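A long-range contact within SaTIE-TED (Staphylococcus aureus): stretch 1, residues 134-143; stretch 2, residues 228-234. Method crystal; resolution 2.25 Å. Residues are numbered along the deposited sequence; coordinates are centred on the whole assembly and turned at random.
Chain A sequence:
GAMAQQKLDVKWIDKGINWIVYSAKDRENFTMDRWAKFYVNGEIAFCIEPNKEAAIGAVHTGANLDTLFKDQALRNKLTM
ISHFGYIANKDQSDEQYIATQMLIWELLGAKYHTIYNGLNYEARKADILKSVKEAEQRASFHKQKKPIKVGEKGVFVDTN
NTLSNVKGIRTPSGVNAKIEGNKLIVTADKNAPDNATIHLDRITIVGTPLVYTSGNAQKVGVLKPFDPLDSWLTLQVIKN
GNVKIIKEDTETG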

# COMPACT_ATOMS: atom_id res chain seq x y z
N GLU A 134 0.55 -7.02 9.58
CA GLU A 134 0.23 -8.35 9.03
C GLU A 134 0.86 -8.62 7.66
O GLU A 134 1.23 -9.76 7.35
CB GLU A 134 -1.29 -8.57 8.97
CG GLU A 134 -1.92 -8.86 10.33
CD GLU A 134 -3.45 -8.81 10.35
OE1 GLU A 134 -4.07 -8.29 9.40
OE2 GLU A 134 -4.03 -9.28 11.35
N ALA A 135 1.00 -7.57 6.84
CA ALA A 135 1.63 -7.66 5.52
C ALA A 135 3.12 -8.01 5.53
O ALA A 135 3.66 -8.38 4.49
CB ALA A 135 1.41 -6.38 4.72
N GLU A 136 3.78 -7.86 6.68
CA GLU A 136 5.17 -8.34 6.86
C GLU A 136 5.27 -9.86 7.01
O GLU A 136 6.33 -10.43 6.76
CB GLU A 136 5.81 -7.69 8.09
CG GLU A 136 5.96 -6.18 8.03
CD GLU A 136 6.57 -5.58 9.30
OE1 GLU A 136 6.83 -6.32 10.28
OE2 GLU A 136 6.79 -4.34 9.33
N GLN A 137 4.18 -10.51 7.42
CA GLN A 137 4.20 -11.95 7.67
C GLN A 137 4.26 -12.73 6.36
O GLN A 137 3.66 -12.32 5.36
CB GLN A 137 2.97 -12.39 8.49
CG GLN A 137 2.79 -11.68 9.82
CD GLN A 137 4.03 -11.73 10.71
OE1 GLN A 137 4.72 -12.75 10.78
NE2 GLN A 137 4.32 -10.62 11.39
N ARG A 138 4.99 -13.84 6.39
CA ARG A 138 5.20 -14.69 5.22
C ARG A 138 4.81 -16.12 5.55
O ARG A 138 4.82 -16.53 6.71
CB ARG A 138 6.68 -14.63 4.79
CG ARG A 138 7.15 -13.25 4.35
CD ARG A 138 6.55 -12.86 3.00
NE ARG A 138 6.97 -11.53 2.56
CZ ARG A 138 6.41 -10.37 2.92
NH1 ARG A 138 6.90 -9.24 2.43
NH2 ARG A 138 5.39 -10.32 3.77
N ALA A 139 4.43 -16.87 4.51
CA ALA A 139 4.10 -18.29 4.64
C ALA A 139 5.24 -19.10 5.24
O ALA A 139 6.40 -18.71 5.16
CB ALA A 139 3.71 -18.86 3.29
N SER A 140 4.90 -20.23 5.86
CA SER A 140 5.91 -21.09 6.50
C SER A 140 6.86 -21.74 5.48
O SER A 140 7.99 -22.09 5.82
CB SER A 140 5.23 -22.18 7.33
OG SER A 140 4.41 -23.00 6.52
N PHE A 141 6.41 -21.88 4.24
CA PHE A 141 7.24 -22.41 3.15
C PHE A 141 7.96 -21.33 2.33
O PHE A 141 8.52 -21.62 1.27
CB PHE A 141 6.44 -23.38 2.26
CG PHE A 141 5.13 -22.82 1.76
CD1 PHE A 141 5.09 -21.83 0.79
CD2 PHE A 141 3.92 -23.32 2.24
CE1 PHE A 141 3.88 -21.32 0.33
CE2 PHE A 141 2.70 -22.83 1.78
CZ PHE A 141 2.69 -21.83 0.82
N HIS A 142 7.96 -20.09 2.82
CA HIS A 142 8.59 -18.95 2.14
C HIS A 142 10.08 -19.19 1.89
O HIS A 142 10.80 -19.58 2.80
CB HIS A 142 8.40 -17.68 2.97
CG HIS A 142 8.90 -16.43 2.32
ND1 HIS A 142 8.59 -16.09 1.02
CD2 HIS A 142 9.68 -15.43 2.79
CE1 HIS A 142 9.15 -14.93 0.72
NE2 HIS A 142 9.82 -14.51 1.78
N LYS A 143 10.51 -18.97 0.65
CA LYS A 143 11.88 -19.20 0.18
C LYS A 143 12.34 -20.66 0.09
O LYS A 143 13.49 -20.90 -0.26
CB LYS A 143 12.93 -18.42 1.01
CG LYS A 143 12.66 -16.95 1.22
CD LYS A 143 13.87 -16.31 1.89
CE LYS A 143 13.55 -14.99 2.56
NZ LYS A 143 14.67 -14.56 3.45
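Stretch 2 228-234: PLDSWLT

Stretch 2 lies along stretch 1 in the same direction of travel: Leu229 comes nearest Ala135, Trp232 nearest His142 and Leu233 nearest Lys143, so the register rises together along both segments. The spacing narrows on the way, from 7.2 Å between the CA atoms of Ala135 and Leu229 to 5.2 Å between the CA atoms of His142 and Trp232. Stretch 2 begins as a loop, in which Leu229 takes positive phi and psi (56/50), and becomes an extended strand from Ser231 onward. Stretch 1 is irregular over most of its length and is folded by two type I turns, Glu134 to Gln137 and Ala139 to His142. Each is closed by a backbone hydrogen bond, from Gln137 N to Glu134 O (3.0 Å) and from His142 N to Ala139 O (3.1 Å). The two stretches together bury 556 Å².

Three hydrogen bonds join them, each using a backbone amide as donor. Ala139 N points almost straight at Ser231 OG (2.9 Å, 176°). Serine suits this buried place because its short side chain brings an acceptor to an amide of an irregular segment, while the methyl of Ala139 is small enough to lie beside the hydroxyl, with CB 3.6 Å from OG. Next along the strand, Trp232 N donates to His142 ND1 (3.1 Å, 162°). The donor lies near the plane of the imidazole, where the lone pair of an unprotonated ring nitrogen is directed, and the t rotamer of His142 brings the ring to it. Finally, Lys143 N donates to Trp232 O (2.8 Å, 143°), and His142 CA adds a CA-H...O contact to the same oxygen at 3.4 Å. Trp232 is thus held through both its amide and its carbonyl.

The aromatic contacts gather on the indole. Although CA-to-CB of Trp232 points away from stretch 1, its chi1 of 62° (p) turns the ring back. The edge of His142 meets the face of the five-membered ring, with ring centroids 4.7 Å apart and planes at 71°. Over the six-membered ring sits Lys143 CA, 3.5 Å from its centroid and 13° off the normal, a CH-pi contact. The broad indole can therefore receive two successive residues, and the start of the lysine's aliphatic chain extends the packing, with Lys143 CG 3.7 Å from Trp232 CZ2.

Apolar pairs occur toward both ends. Phe141 CD1 approaches Leu233 CD1 at 3.4 Å, two buried hydrocarbon side chains in close contact, and Ala135 CB lies 4.0 Å from Leu229 CD1, the small methyl leaving space for the leucine branch.

Arg138 contributes by packing. Its NH2 is anchored within stretch 1, donating to Ala135 O (2.7 Å) and Gln137 O (3.1 Å), which secures the guanidinium beside the first turn. So placed, the group has Leu229 O over one face, while its NH1 comes within 3.7 Å of Leu229 CA. The long side chain thereby fills the gap where the backbones are farther apart.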

# COMPACT_ATOMS: atom_id res chain seq x y z
N PRO A 228 5.18 -6.49 -4.40
CA PRO A 228 3.98 -7.30 -4.19
C PRO A 228 3.90 -8.03 -2.83
O PRO A 228 2.86 -8.59 -2.51
CB PRO A 228 4.00 -8.30 -5.35
CG PRO A 228 5.42 -8.37 -5.78
CD PRO A 228 6.02 -7.02 -5.50
N LEU A 229 4.99 -8.03 -2.07
CA LEU A 229 5.04 -8.63 -0.73
C LEU A 229 4.62 -10.10 -0.77
O LEU A 229 3.75 -10.54 -0.02
CB LEU A 229 4.15 -7.84 0.25
CG LEU A 229 4.40 -6.34 0.34
CD1 LEU A 229 3.40 -5.72 1.30
CD2 LEU A 229 5.82 -6.02 0.78
N ASP A 230 5.25 -10.84 -1.69
CA ASP A 230 4.88 -12.23 -1.94
C ASP A 230 5.59 -13.21 -1.04
O ASP A 230 6.77 -13.06 -0.75
CB ASP A 230 5.10 -12.62 -3.41
CG ASP A 230 6.54 -12.53 -3.85
OD1 ASP A 230 7.16 -11.47 -3.62
OD2 ASP A 230 7.06 -13.50 -4.45
N SER A 231 4.85 -14.22 -0.58
CA SER A 231 5.46 -15.47 -0.14
C SER A 231 5.73 -16.23 -1.42
O SER A 231 4.90 -16.23 -2.32
CB SER A 231 4.51 -16.25 0.76
OG SER A 231 4.26 -15.53 1.95
N TRP A 232 6.91 -16.86 -1.52
CA TRP A 232 7.24 -17.66 -2.69
C TRP A 232 7.86 -19.00 -2.35
O TRP A 232 8.50 -19.19 -1.30
CB TRP A 232 8.12 -16.88 -3.69
CG TRP A 232 9.46 -16.43 -3.18
CD1 TRP A 232 9.77 -15.20 -2.68
CD2 TRP A 232 10.68 -17.19 -3.15
NE1 TRP A 232 11.10 -15.14 -2.34
CE2 TRP A 232 11.68 -16.35 -2.61
CE3 TRP A 232 11.03 -18.50 -3.53
CZ2 TRP A 232 13.01 -16.77 -2.43
CZ3 TRP A 232 12.35 -18.92 -3.35
CH2 TRP A 232 13.33 -18.06 -2.81
N LEU A 233 7.68 -19.92 -3.29
CA LEU A 233 8.08 -21.31 -3.15
C LEU A 233 8.59 -21.78 -4.50
O LEU A 233 7.91 -21.58 -5.52
CB LEU A 233 6.87 -22.12 -2.71
CG LEU A 233 6.92 -23.65 -2.62
CD1 LEU A 233 5.99 -24.14 -1.52
CD2 LEU A 233 6.56 -24.31 -3.93
N THR A 234 9.77 -22.40 -4.51
CA THR A 234 10.36 -22.91 -5.75
C THR A 234 10.18 -24.42 -5.81
O THR A 234 10.62 -25.13 -4.91
CB THR A 234 11.85 -22.53 -5.86
OG1 THR A 234 11.96 -21.10 -5.90
CG2 THR A 234 12.48 -23.10 -7.14